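Local coordinates for protein Cwp19 (Clostridioides difficile, PDB 5OQ3) that probably hydrolyses peptidoglycan in the bacterial cell wall, this chain being the TIM-barrel glycoside hydrolase domain of the longer protein, at residues A[118-123]-A[284-289]; A[41-46]-A[51-56]; A[142-147]-A[158-163]; A[250-255]-A[260-265]. All blocks are in the same frame, centred on the assembly; numbering follows the deposited sequence. Where two conformers were deposited one is given.

Contact 1: residues A[118-123]-A[284-289]; sequences EFHAWF and IDYVVP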
loop_
_atom_site.group_PDB
_atom_site.type_symbol
_atom_site.label_atom_id
_atom_site.label_comp_id
_atom_site.label_asym_id
_atom_site.label_seq_id
_atom_site.Cartn_x
_atom_site.Cartn_y
_atom_site.Cartn_z
ATOM N N GLU A 118 -10.837 12.169 3.903
ATOM C CA GLU A 118 -9.514 12.016 4.468
ATOM C C GLU A 118 -8.523 11.611 3.382
ATOM O O GLU A 118 -8.913 11.089 2.312
ATOM C CB GLU A 118 -9.511 10.981 5.602
ATOM C CG GLU A 118 -10.496 11.283 6.715
ATOM C CD GLU A 118 -9.906 11.962 7.888
ATOM O OE1 GLU A 118 -8.861 11.514 8.378
ATOM O OE2 GLU A 118 -10.540 12.894 8.411
ATOM N N PHE A 119 -7.260 11.908 3.651
ATOM C CA PHE A 119 -6.190 11.700 2.690
ATOM C C PHE A 119 -5.095 10.890 3.368
ATOM O O PHE A 119 -4.474 11.335 4.340
ATOM C CB PHE A 119 -5.619 13.044 2.232
ATOM C CG PHE A 119 -4.614 12.901 1.130
ATOM C CD1 PHE A 119 -3.296 12.586 1.408
ATOM C CD2 PHE A 119 -4.996 13.079 -0.204
ATOM C CE1 PHE A 119 -2.379 12.439 0.404
ATOM C CE2 PHE A 119 -4.062 12.939 -1.219
ATOM C CZ PHE A 119 -2.757 12.632 -0.906
ATOM N N HIS A 120 -4.826 9.702 2.873
ATOM C CA HIS A 120 -3.707 8.862 3.326
ATOM C C HIS A 120 -2.657 8.840 2.211
ATOM O O HIS A 120 -2.938 8.483 1.086
ATOM C CB HIS A 120 -4.127 7.441 3.660
ATOM C CG HIS A 120 -5.012 7.340 4.862
ATOM N ND1 HIS A 120 -5.124 6.178 5.595
ATOM C CD2 HIS A 120 -5.805 8.253 5.484
ATOM C CE1 HIS A 120 -5.962 6.380 6.593
ATOM N NE2 HIS A 120 -6.397 7.619 6.548
ATOM N N ALA A 121 -1.439 9.247 2.538
ATOM C CA ALA A 121 -0.295 9.210 1.630
ATOM C C ALA A 121 0.284 7.810 1.594
ATOM O O ALA A 121 0.731 7.292 2.633
ATOM C CB ALA A 121 0.755 10.209 2.092
ATOM N N TRP A 122 0.271 7.202 0.399
ATOM C CA TRP A 122 0.733 5.861 0.188
ATOM C C TRP A 122 2.160 5.866 -0.405
ATOM O O TRP A 122 2.425 6.512 -1.421
ATOM C CB TRP A 122 -0.289 5.138 -0.670
ATOM C CG TRP A 122 0.060 3.922 -1.446
ATOM C CD1 TRP A 122 1.084 3.024 -1.216
ATOM C CD2 TRP A 122 -0.681 3.402 -2.544
ATOM N NE1 TRP A 122 1.041 2.031 -2.150
ATOM C CE2 TRP A 122 -0.017 2.242 -2.979
ATOM C CE3 TRP A 122 -1.811 3.827 -3.246
ATOM C CZ2 TRP A 122 -0.473 1.466 -4.062
ATOM C CZ3 TRP A 122 -2.248 3.080 -4.338
ATOM C CH2 TRP A 122 -1.578 1.915 -4.728
ATOM N N PHE A 123 3.011 5.095 0.249
ATOM C CA PHE A 123 4.422 4.941 -0.114
ATOM C C PHE A 123 4.754 3.472 -0.396
ATOM O O PHE A 123 4.293 2.566 0.327
ATOM C CB PHE A 123 5.319 5.391 1.041
ATOM C CG PHE A 123 5.118 6.808 1.482
ATOM C CD1 PHE A 123 4.106 7.165 2.392
ATOM C CD2 PHE A 123 6.023 7.788 1.114
ATOM C CE1 PHE A 123 3.950 8.460 2.810
ATOM C CE2 PHE A 123 5.856 9.091 1.528
ATOM C CZ PHE A 123 4.833 9.431 2.406
ATOM N N ILE A 284 1.489 -0.967 13.908
ATOM C CA ILE A 284 0.648 -0.274 12.948
ATOM C C ILE A 284 -0.647 0.127 13.673
ATOM O O ILE A 284 -1.030 -0.516 14.652
ATOM C CB ILE A 284 0.338 -1.173 11.705
ATOM C CG1 ILE A 284 -0.326 -2.506 12.087
ATOM C CG2 ILE A 284 1.620 -1.401 10.883
ATOM C CD1 ILE A 284 -0.572 -3.431 10.936
ATOM N N ASP A 285 -1.303 1.158 13.149
ATOM C CA ASP A 285 -2.635 1.524 13.639
ATOM C C ASP A 285 -3.774 0.800 12.936
ATOM O O ASP A 285 -4.847 0.616 13.514
ATOM C CB ASP A 285 -2.870 3.023 13.485
ATOM C CG ASP A 285 -1.945 3.886 14.306
ATOM O OD1 ASP A 285 -1.812 3.619 15.497
ATOM O OD2 ASP A 285 -1.362 4.820 13.726
ATOM N N TYR A 286 -3.546 0.430 11.670
ATOM C CA TYR A 286 -4.553 -0.280 10.873
ATOM C C TYR A 286 -3.894 -1.228 9.922
ATOM O O TYR A 286 -2.749 -1.047 9.544
ATOM C CB TYR A 286 -5.498 0.721 10.173
ATOM C CG TYR A 286 -5.025 1.500 8.974
ATOM C CD1 TYR A 286 -5.013 0.908 7.712
ATOM C CD2 TYR A 286 -4.646 2.823 9.068
ATOM C CE1 TYR A 286 -4.668 1.628 6.589
ATOM C CE2 TYR A 286 -4.329 3.560 7.921
ATOM C CZ TYR A 286 -4.340 2.940 6.684
ATOM O OH TYR A 286 -4.039 3.669 5.531
ATOM N N VAL A 287 -4.663 -2.235 9.499
ATOM C CA VAL A 287 -4.180 -3.256 8.585
ATOM C C VAL A 287 -5.286 -3.530 7.574
ATOM O O VAL A 287 -6.492 -3.530 7.901
ATOM C CB VAL A 287 -3.794 -4.545 9.383
ATOM C CG1 VAL A 287 -5.024 -5.226 10.021
ATOM C CG2 VAL A 287 -3.005 -5.504 8.513
ATOM N N VAL A 288 -4.850 -3.728 6.320
ATOM C CA VAL A 288 -5.763 -3.898 5.180
ATOM C C VAL A 288 -5.395 -5.140 4.373
ATOM O O VAL A 288 -4.820 -5.036 3.286
ATOM C CB VAL A 288 -5.834 -2.643 4.280
ATOM C CG1 VAL A 288 -6.982 -2.773 3.312
ATOM C CG2 VAL A 288 -5.902 -1.373 5.091
ATOM N N PRO A 289 -5.703 -6.353 4.878
ATOM C CA PRO A 289 -5.386 -7.516 4.078
ATOM C C PRO A 289 -6.097 -7.429 2.730
ATOM O O PRO A 289 -7.282 -7.071 2.647
ATOM C CB PRO A 289 -5.900 -8.688 4.932
ATOM C CG PRO A 289 -6.889 -8.059 5.878
ATOM C CD PRO A 289 -6.459 -6.661 6.099
#

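Contact 2: residues A[41-46]-A[51-56]; sequences PKTKNN and KKEYTD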
loop_
_atom_site.group_PDB
_atom_site.type_symbol
_atom_site.label_atom_id
_atom_site.label_comp_id
_atom_site.label_asym_id
_atom_site.label_seq_id
_atom_site.Cartn_x
_atom_site.Cartn_y
_atom_site.Cartn_z
ATOM N N PRO A 41 -2.254 10.453 -12.640
ATOM C CA PRO A 41 -3.003 11.215 -13.662
ATOM C C PRO A 41 -3.071 10.475 -14.975
ATOM O O PRO A 41 -2.143 9.745 -15.305
ATOM C CB PRO A 41 -2.149 12.480 -13.813
ATOM C CG PRO A 41 -0.757 12.020 -13.571
ATOM C CD PRO A 41 -0.859 10.917 -12.531
ATOM N N LYS A 42 -4.162 10.664 -15.721
ATOM C CA LYS A 42 -4.288 10.052 -17.041
ATOM C C LYS A 42 -3.371 10.784 -18.017
ATOM O O LYS A 42 -2.822 10.164 -18.930
ATOM C CB LYS A 42 -5.740 10.149 -17.500
ATOM C CG LYS A 42 -6.103 9.372 -18.748
ATOM C CD LYS A 42 -7.466 9.821 -19.278
ATOM C CE LYS A 42 -8.400 8.647 -19.551
ATOM N NZ LYS A 42 -7.871 7.695 -20.564
ATOM N N THR A 43 -3.229 12.100 -17.836
ATOM C CA THR A 43 -2.463 12.956 -18.756
ATOM C C THR A 43 -1.132 13.376 -18.122
ATOM O O THR A 43 -1.103 13.713 -16.938
ATOM C CB THR A 43 -3.274 14.235 -19.083
ATOM O OG1 THR A 43 -4.572 13.868 -19.583
ATOM C CG2 THR A 43 -2.560 15.106 -20.109
ATOM N N LYS A 44 -0.047 13.319 -18.899
ATOM C CA LYS A 44 1.266 13.812 -18.467
ATOM C C LYS A 44 1.484 15.202 -19.051
ATOM O O LYS A 44 0.902 15.531 -20.052
ATOM C CB LYS A 44 2.362 12.860 -18.948
ATOM C CG LYS A 44 2.303 11.521 -18.259
ATOM C CD LYS A 44 3.196 10.495 -18.936
ATOM C CE LYS A 44 2.833 9.106 -18.462
ATOM N NZ LYS A 44 3.629 8.029 -19.101
ATOM N N ASN A 45 2.314 16.008 -18.384
ATOM C CA ASN A 45 2.714 17.333 -18.886
ATOM C C ASN A 45 1.558 18.242 -19.196
ATOM O O ASN A 45 1.496 18.854 -20.275
ATOM C CB ASN A 45 3.574 17.207 -20.143
ATOM C CG ASN A 45 4.815 16.461 -19.878
ATOM O OD1 ASN A 45 5.609 16.865 -19.011
ATOM N ND2 ASN A 45 4.998 15.347 -20.587
ATOM N N ASN A 46 0.653 18.328 -18.220
ATOM C CA ASN A 46 -0.487 19.229 -18.365
ATOM C C ASN A 46 -1.115 19.440 -16.982
ATOM O O ASN A 46 -2.022 18.738 -16.559
ATOM C CB ASN A 46 -1.481 18.695 -19.409
ATOM C CG ASN A 46 -2.593 19.681 -19.713
ATOM O OD1 ASN A 46 -2.966 20.511 -18.873
ATOM N ND2 ASN A 46 -3.132 19.593 -20.916
ATOM N N LYS A 51 -5.067 18.397 -12.675
ATOM C CA LYS A 51 -5.905 18.900 -11.587
ATOM C C LYS A 51 -7.373 18.527 -11.835
ATOM O O LYS A 51 -8.067 18.057 -10.902
ATOM C CB LYS A 51 -5.751 20.418 -11.429
ATOM C CG LYS A 51 -4.432 20.867 -10.793
ATOM C CD LYS A 51 -4.352 22.385 -10.724
ATOM C CE LYS A 51 -3.099 22.814 -10.012
ATOM N NZ LYS A 51 -2.955 24.272 -10.050
ATOM N N LYS A 52 -7.873 18.768 -13.049
ATOM C CA LYS A 52 -9.282 18.454 -13.331
ATOM C C LYS A 52 -9.559 16.933 -13.276
ATOM O O LYS A 52 -10.607 16.503 -12.786
ATOM C CB LYS A 52 -9.687 19.049 -14.680
ATOM C CG LYS A 52 -11.082 18.669 -15.126
ATOM C CD LYS A 52 -12.204 19.301 -14.313
ATOM C CE LYS A 52 -13.444 19.531 -15.175
ATOM N NZ LYS A 52 -13.739 18.455 -16.189
ATOM N N GLU A 53 -8.639 16.118 -13.802
ATOM C CA GLU A 53 -8.773 14.671 -13.700
ATOM C C GLU A 53 -8.917 14.207 -12.226
ATOM O O GLU A 53 -9.749 13.379 -11.910
ATOM C CB GLU A 53 -7.591 13.964 -14.371
ATOM C CG GLU A 53 -7.676 13.943 -15.871
ATOM C CD GLU A 53 -6.370 13.673 -16.587
ATOM O OE1 GLU A 53 -5.318 13.483 -15.944
ATOM O OE2 GLU A 53 -6.428 13.651 -17.846
ATOM N N TYR A 54 -8.165 14.840 -11.314
ATOM C CA TYR A 54 -8.238 14.498 -9.903
ATOM C C TYR A 54 -9.550 14.923 -9.259
ATOM O O TYR A 54 -10.188 14.112 -8.560
ATOM C CB TYR A 54 -7.104 15.105 -9.143
ATOM C CG TYR A 54 -7.077 14.731 -7.681
ATOM C CD1 TYR A 54 -6.791 13.420 -7.265
ATOM C CD2 TYR A 54 -7.356 15.667 -6.717
ATOM C CE1 TYR A 54 -6.729 13.079 -5.909
ATOM C CE2 TYR A 54 -7.299 15.367 -5.388
ATOM C CZ TYR A 54 -6.989 14.060 -4.980
ATOM O OH TYR A 54 -6.876 13.768 -3.661
ATOM N N THR A 55 -9.968 16.165 -9.500
ATOM C CA THR A 55 -11.219 16.596 -8.868
ATOM C C THR A 55 -12.429 15.836 -9.400
ATOM O O THR A 55 -13.353 15.536 -8.669
ATOM C CB THR A 55 -11.432 18.127 -8.902
ATOM O OG1 THR A 55 -11.346 18.574 -10.244
ATOM C CG2 THR A 55 -10.392 18.825 -8.054
ATOM N N ASP A 56 -12.424 15.550 -10.688
ATOM C CA ASP A 56 -13.493 14.754 -11.260
ATOM C C ASP A 56 -13.525 13.353 -10.645
ATOM O O ASP A 56 -14.595 12.802 -10.376
ATOM C CB ASP A 56 -13.302 14.610 -12.778
ATOM C CG ASP A 56 -13.689 15.869 -13.570
ATOM O OD1 ASP A 56 -14.313 16.825 -13.009
ATOM O OD2 ASP A 56 -13.376 15.855 -14.796
#

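Contact 3: residues A[142-147]-A[158-163]; sequences HPAKKN and YYYDPG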
loop_
_atom_site.group_PDB
_atom_site.type_symbol
_atom_site.label_atom_id
_atom_site.label_comp_id
_atom_site.label_asym_id
_atom_site.label_seq_id
_atom_site.Cartn_x
_atom_site.Cartn_y
_atom_site.Cartn_z
ATOM N N HIS A 142 19.661 10.964 -7.092
ATOM C CA HIS A 142 18.782 9.886 -6.635
ATOM C C HIS A 142 19.462 9.156 -5.471
ATOM O O HIS A 142 20.653 8.845 -5.573
ATOM C CB HIS A 142 18.540 8.944 -7.797
ATOM C CG HIS A 142 17.450 7.951 -7.568
ATOM N ND1 HIS A 142 17.506 6.983 -6.583
ATOM C CD2 HIS A 142 16.279 7.764 -8.213
ATOM C CE1 HIS A 142 16.415 6.250 -6.640
ATOM N NE2 HIS A 142 15.657 6.695 -7.625
ATOM N N PRO A 143 18.732 8.913 -4.357
ATOM C CA PRO A 143 19.368 8.194 -3.237
ATOM C C PRO A 143 20.066 6.898 -3.586
ATOM O O PRO A 143 21.073 6.574 -2.975
ATOM C CB PRO A 143 18.210 7.959 -2.273
ATOM C CG PRO A 143 17.255 9.084 -2.564
ATOM C CD PRO A 143 17.341 9.320 -4.036
ATOM N N ALA A 144 19.529 6.129 -4.531
ATOM C CA ALA A 144 20.142 4.859 -4.910
ATOM C C ALA A 144 21.473 5.075 -5.685
ATOM O O ALA A 144 22.379 4.242 -5.619
ATOM C CB ALA A 144 19.168 4.050 -5.741
ATOM N N LYS A 145 21.550 6.176 -6.417
ATOM C CA LYS A 145 22.783 6.534 -7.113
ATOM C C LYS A 145 23.838 7.055 -6.139
ATOM O O LYS A 145 25.027 6.706 -6.231
ATOM C CB LYS A 145 22.503 7.579 -8.219
ATOM C CG LYS A 145 23.725 7.920 -9.042
ATOM C CD LYS A 145 23.325 8.661 -10.302
ATOM C CE LYS A 145 23.155 7.727 -11.501
ATOM N NZ LYS A 145 24.459 7.338 -12.084
ATOM N N LYS A 146 23.408 7.835 -5.159
ATOM C CA LYS A 146 24.333 8.321 -4.134
ATOM C C LYS A 146 24.812 7.255 -3.154
ATOM O O LYS A 146 25.871 7.421 -2.524
ATOM C CB LYS A 146 23.688 9.434 -3.324
ATOM C CG LYS A 146 23.387 10.674 -4.161
ATOM C CD LYS A 146 22.856 11.850 -3.331
ATOM C CE LYS A 146 21.490 11.588 -2.704
ATOM N NZ LYS A 146 20.818 12.892 -2.410
ATOM N N ASN A 147 24.032 6.180 -3.008
ATOM C CA ASN A 147 24.311 5.167 -2.018
ATOM C C ASN A 147 24.230 3.777 -2.639
ATOM O O ASN A 147 23.332 3.000 -2.345
ATOM C CB ASN A 147 23.333 5.295 -0.863
ATOM C CG ASN A 147 23.421 6.620 -0.161
ATOM O OD1 ASN A 147 24.290 6.821 0.685
ATOM N ND2 ASN A 147 22.496 7.526 -0.488
ATOM N N TYR A 158 15.861 -3.656 -9.110
ATOM C CA TYR A 158 16.660 -3.197 -7.987
ATOM C C TYR A 158 15.783 -2.683 -6.862
ATOM O O TYR A 158 14.719 -2.089 -7.103
ATOM C CB TYR A 158 17.633 -2.094 -8.399
ATOM C CG TYR A 158 18.702 -2.509 -9.378
ATOM C CD1 TYR A 158 18.468 -2.524 -10.746
ATOM C CD2 TYR A 158 19.974 -2.849 -8.927
ATOM C CE1 TYR A 158 19.478 -2.867 -11.644
ATOM C CE2 TYR A 158 20.990 -3.211 -9.811
ATOM C CZ TYR A 158 20.736 -3.209 -11.163
ATOM O OH TYR A 158 21.729 -3.562 -12.079
ATOM N N TYR A 159 16.274 -2.891 -5.630
ATOM C CA TYR A 159 15.563 -2.628 -4.367
ATOM C C TYR A 159 16.506 -2.046 -3.362
ATOM O O TYR A 159 17.687 -2.396 -3.340
ATOM C CB TYR A 159 15.031 -3.969 -3.829
ATOM C CG TYR A 159 14.078 -4.666 -4.742
ATOM C CD1 TYR A 159 14.548 -5.480 -5.745
ATOM C CD2 TYR A 159 12.690 -4.544 -4.596
ATOM C CE1 TYR A 159 13.671 -6.097 -6.618
ATOM C CE2 TYR A 159 11.805 -5.155 -5.471
ATOM C CZ TYR A 159 12.303 -5.973 -6.442
ATOM O OH TYR A 159 11.390 -6.593 -7.275
ATOM N N TYR A 160 15.961 -1.233 -2.452
ATOM C CA TYR A 160 16.707 -0.896 -1.242
ATOM C C TYR A 160 16.766 -2.133 -0.336
ATOM O O TYR A 160 15.797 -2.901 -0.286
ATOM C CB TYR A 160 16.098 0.267 -0.493
ATOM C CG TYR A 160 16.138 1.556 -1.267
ATOM C CD1 TYR A 160 17.361 2.200 -1.549
ATOM C CD2 TYR A 160 14.991 2.098 -1.788
ATOM C CE1 TYR A 160 17.397 3.344 -2.302
ATOM C CE2 TYR A 160 15.006 3.270 -2.521
ATOM C CZ TYR A 160 16.229 3.885 -2.796
ATOM O OH TYR A 160 16.249 5.051 -3.525
ATOM N N ASP A 161 17.870 -2.309 0.362
ATOM C CA ASP A 161 18.080 -3.456 1.260
ATOM C C ASP A 161 17.380 -3.228 2.597
ATOM O O ASP A 161 17.819 -2.381 3.400
ATOM C CB ASP A 161 19.600 -3.629 1.466
ATOM C CG ASP A 161 19.991 -4.879 2.230
ATOM O OD1 ASP A 161 19.116 -5.490 2.907
ATOM O OD2 ASP A 161 21.193 -5.218 2.077
ATOM N N PRO A 162 16.312 -3.991 2.881
ATOM C CA PRO A 162 15.594 -3.782 4.151
ATOM C C PRO A 162 16.443 -4.033 5.392
ATOM O O PRO A 162 16.027 -3.592 6.504
ATOM C CB PRO A 162 14.420 -4.758 4.042
ATOM C CG PRO A 162 14.278 -5.075 2.581
ATOM C CD PRO A 162 15.676 -5.017 2.045
ATOM N N GLY A 163 17.565 -4.737 5.247
ATOM C CA GLY A 163 18.408 -5.053 6.374
ATOM C C GLY A 163 19.429 -4.032 6.784
ATOM O O GLY A 163 20.089 -4.253 7.799
#

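Contact 4: residues A[250-255]-A[260-265]; sequences WRNKSS and SDTSGN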
loop_
_atom_site.group_PDB
_atom_site.type_symbol
_atom_site.label_atom_id
_atom_site.label_comp_id
_atom_site.label_asym_id
_atom_site.label_seq_id
_atom_site.Cartn_x
_atom_site.Cartn_y
_atom_site.Cartn_z
ATOM N N TRP A 250 -1.423 -14.720 5.358
ATOM C CA TRP A 250 -0.256 -14.610 6.224
ATOM C C TRP A 250 0.520 -15.942 6.238
ATOM O O TRP A 250 1.643 -16.008 5.702
ATOM C CB TRP A 250 -0.708 -14.184 7.615
ATOM C CG TRP A 250 0.362 -14.247 8.641
ATOM C CD1 TRP A 250 1.441 -13.395 8.777
ATOM C CD2 TRP A 250 0.485 -15.217 9.693
ATOM N NE1 TRP A 250 2.208 -13.785 9.856
ATOM C CE2 TRP A 250 1.669 -14.916 10.410
ATOM C CE3 TRP A 250 -0.241 -16.356 10.046
ATOM C CZ2 TRP A 250 2.113 -15.688 11.483
ATOM C CZ3 TRP A 250 0.189 -17.089 11.168
ATOM C CH2 TRP A 250 1.345 -16.761 11.837
ATOM N N ARG A 251 -0.142 -16.999 6.726
ATOM C CA ARG A 251 0.383 -18.372 6.616
ATOM C C ARG A 251 -0.829 -19.284 6.416
ATOM O O ARG A 251 -1.868 -19.086 7.046
ATOM C CB ARG A 251 1.130 -18.866 7.868
ATOM C CG ARG A 251 2.328 -18.047 8.225
ATOM C CD ARG A 251 3.125 -18.656 9.355
ATOM N NE ARG A 251 3.975 -19.730 8.891
ATOM C CZ ARG A 251 4.842 -20.383 9.658
ATOM N NH1 ARG A 251 5.636 -21.277 9.112
ATOM N NH2 ARG A 251 4.890 -20.164 10.962
ATOM N N ASN A 252 -0.665 -20.312 5.581
ATOM C CA ASN A 252 -1.643 -21.353 5.477
ATOM C C ASN A 252 -1.593 -22.289 6.714
ATOM O O ASN A 252 -0.537 -22.482 7.340
ATOM C CB ASN A 252 -1.407 -22.164 4.210
ATOM C CG ASN A 252 -1.441 -21.330 2.948
ATOM O OD1 ASN A 252 -2.356 -20.529 2.749
ATOM N ND2 ASN A 252 -0.466 -21.551 2.053
ATOM N N LYS A 253 -2.743 -22.886 7.033
ATOM C CA LYS A 253 -2.847 -23.837 8.137
ATOM C C LYS A 253 -1.884 -25.011 7.974
ATOM O O LYS A 253 -1.348 -25.538 8.957
ATOM C CB LYS A 253 -4.299 -24.312 8.296
ATOM C CG LYS A 253 -4.572 -25.105 9.562
ATOM C CD LYS A 253 -6.071 -25.224 9.830
ATOM C CE LYS A 253 -6.646 -23.943 10.419
ATOM N NZ LYS A 253 -8.085 -24.103 10.746
ATOM N N SER A 254 -1.634 -25.394 6.725
ATOM C CA SER A 254 -0.667 -26.446 6.429
ATOM C C SER A 254 0.784 -26.109 6.853
ATOM O O SER A 254 1.594 -27.026 7.011
ATOM C CB SER A 254 -0.715 -26.784 4.939
ATOM O OG SER A 254 -0.455 -25.641 4.130
ATOM N N SER A 255 1.112 -24.823 7.017
ATOM C CA SER A 255 2.440 -24.396 7.533
ATOM C C SER A 255 2.413 -24.025 9.022
ATOM O O SER A 255 3.447 -24.045 9.674
ATOM C CB SER A 255 2.941 -23.156 6.789
ATOM O OG SER A 255 2.969 -23.378 5.407
ATOM N N SER A 260 -4.568 -19.711 8.206
ATOM C CA SER A 260 -5.874 -19.761 7.553
ATOM C C SER A 260 -6.061 -21.022 6.733
ATOM O O SER A 260 -5.092 -21.621 6.266
ATOM C CB SER A 260 -6.043 -18.498 6.693
ATOM O OG SER A 260 -4.951 -18.330 5.789
ATOM N N ASP A 261 -7.333 -21.416 6.572
ATOM C CA ASP A 261 -7.670 -22.634 5.833
ATOM C C ASP A 261 -7.636 -22.332 4.343
ATOM O O ASP A 261 -8.673 -22.247 3.656
ATOM C CB ASP A 261 -8.993 -23.270 6.286
ATOM C CG ASP A 261 -9.271 -24.606 5.577
ATOM O OD1 ASP A 261 -8.302 -25.309 5.176
ATOM O OD2 ASP A 261 -10.465 -24.933 5.396
ATOM N N THR A 262 -6.405 -22.193 3.855
ATOM C CA THR A 262 -6.120 -21.691 2.522
ATOM C C THR A 262 -4.901 -22.410 1.960
ATOM O O THR A 262 -4.210 -23.126 2.690
ATOM C CB THR A 262 -5.834 -20.170 2.600
ATOM O OG1 THR A 262 -4.847 -19.856 3.581
ATOM C CG2 THR A 262 -7.087 -19.356 2.956
ATOM N N SER A 263 -4.626 -22.199 0.678
ATOM C CA SER A 263 -3.408 -22.707 0.004
ATOM C C SER A 263 -2.817 -21.577 -0.863
ATOM O O SER A 263 -3.409 -20.523 -0.982
ATOM C CB SER A 263 -3.737 -23.976 -0.796
ATOM O OG SER A 263 -4.611 -23.677 -1.866
ATOM N N GLY A 264 -1.628 -21.752 -1.429
ATOM C CA GLY A 264 -0.993 -20.648 -2.185
ATOM C C GLY A 264 -0.176 -19.662 -1.353
ATOM O O GLY A 264 0.112 -19.908 -0.195
ATOM N N ASN A 265 0.139 -18.523 -1.956
ATOM C CA ASN A 265 1.255 -17.708 -1.489
ATOM C C ASN A 265 1.006 -17.062 -0.138
ATOM O O ASN A 265 -0.047 -16.504 0.119
ATOM C CB ASN A 265 1.676 -16.678 -2.549
ATOM C CG ASN A 265 2.457 -17.306 -3.704
ATOM O OD1 ASN A 265 2.797 -18.489 -3.676
ATOM N ND2 ASN A 265 2.753 -16.512 -4.713
HETATM O O HOH W 1 -3.392 -16.160 6.789
HETATM O O HOH W 2 -3.832 -24.921 4.656
HETATM O O HOH W 3 -2.166 -25.187 2.062
#

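Contact 1: residues A[118-123]-A[284-289]
His120 and Tyr286 mark where the two backbones come nearest, yet their CA atoms stay 11.9 Å apart: strands 118-123 and 286-287 are not neighbours in the sheet, and only side chains bridge the gap. The two rings arrive from opposite directions. Tyr286 has CG between its own backbone N and carbonyl carbon (chi1 75°), which sends the phenol inward to the edge of the imidazole. There ND1 of His120 and OH of Tyr286 form a 2.7 Å hydrogen bond, nearly straight at 162°, in which either could be the donor. The rings meet rim to rim with planes turned by 43°, and CE1 of His120 lies 3.5 Å from CE2 of Tyr286. The same hydroxyl also bonds ND1 of His188, so two imidazoles from adjacent strands hold one phenol, while Val241 touches both His120 and Tyr286. Here a buried polar cluster spans the third and sixth strands across the interior of a closed, parallel eight-stranded TIM barrel.

Contact 2: residues A[41-46]-A[51-56]
Glu53 reaches from the helix to grip Thr43 with both carboxylate oxygens. OE2 accepts the Thr43 hydroxyl at OG1 over 2.6 Å on its syn lone pair, and OE1 takes the Thr43 backbone N at 3.1 Å, also on the syn side and 17° out of the carboxylate plane. A weak, bent bond from Lys42 N, likewise 3.1 Å, gives OE1 a second donor. The Glu53 chain runs extended beyond CG (chi2 161°) and meets the Thr43 side chain at about a right angle. Around this clasp the packing is light: CB of Lys42 rests 3.6 Å from OE2 of Glu53, and CB of Pro41, which follows a cis peptide bond, lies 3.9 Å from OE1 of Glu53. Nearby, Gln50 bonds Thr43 O, and Asn46 caps helix 47-63 through Lys49 N. Three donors, one of them weak, would stabilise the negative charge and probably favour the ionised form; the same bonds tie the loop before helix 47-63 to the side of that helix.

Contact 3: residues A[142-147]-A[158-163]
Tyr160 and His142 are brought together by their first torsions: CG of Tyr160 stands opposite its carbonyl carbon (chi1 -64°), aiming the phenol at the short helix 143-146, whereas CG of His142 lies opposite its backbone N (chi1 -168°), so that the imidazole folds back over the start of that helix. In this pose ND1 of His142 accepts from Ala144 N at 3.0 Å, a capping bond lying almost exactly in the ring plane. The phenol then comes up to the edge of the imidazole, with OH of Tyr160 3.3 Å from CE1 of His142. CB of Pro143 lies 3.7 Å from OH of Tyr160, and CB of Ala144 sits 3.9 Å from CE1 of Tyr160. No hydrogen bond links the two segments; the hydroxyl finds its polar partner in Ser77, while Tyr170 meets the Tyr160 ring and touches Pro143. At the other end of the helix, ND2 of Asn147 returns to Pro143 O over 3.0 Å, in the carbonyl plane. Strand 157-160 pairs antiparallel with 151-154 in a hairpin that follows helix 143-146. These two segments meet by buried van der Waals packing, the imidazole ND1 and phenol OH each bonding elsewhere.

Contact 4: residues A[250-255]-A[260-265]
Asn252 uses both ends of its amide on the segment opposite. Its CG stands opposite the carbonyl carbon (chi1 -58°), and the side chain crosses that of Thr262 at about a right angle. OD1 accepts from OG1 of Thr262 at 2.7 Å, in the carbonyl plane on a lone pair, and ND2 donates to Gly264 O at 2.8 Å. These bonds fix the amide's rotation, although Thr262 O, another acceptor, lies 3.2 Å from OD1 of Asn252. The backbone of Asn252 is satisfied as well: its N by Glu266, its O by Ser255 N. Flanking it, Ser260 N donates to Arg251 O over 3.0 Å, and Lys253 N to Ser260 O over 2.8 Å, the pattern of a single parallel beta bridge between Asn252 and Ser260. One water accepts from Trp250 N and bonds Ser260 OG; a second accepts from Ser254 N and donates to Thr262 O; a third donates to that same carbonyl and bonds Ser254 OG. Asp261, the centre of an inverse gamma turn, pairs instead with Lys304. The two segments, both in the loop between barrel strand 241-244 and helix 267-270, are held together mainly by hydrogen bonds: a buried asparagine amide, one bridge and shared waters.

Along the chain the order is contact 2, then the opening strand of contact 1, contact 3, contact 4 and finally the closing strand of contact 1, so contacts 3 and 4 fall within the long excursion between 118-123 and 284-289. Contact 1 occupies the barrel interior; the others lie around it, each with its centre about 24 Å from that of contact 1. Only contact 2 touches it, where Tyr54 OH packs 3.8 Å from Phe119 CE2, joining helix 47-63 to the third strand. Contacts 2 and 4 lie on opposite sides of the chain's centre, with centres 41 Å apart. One barrel core thus carries peripheral loops and short elements, each with its own local contacts, within a single glycoside hydrolase domain.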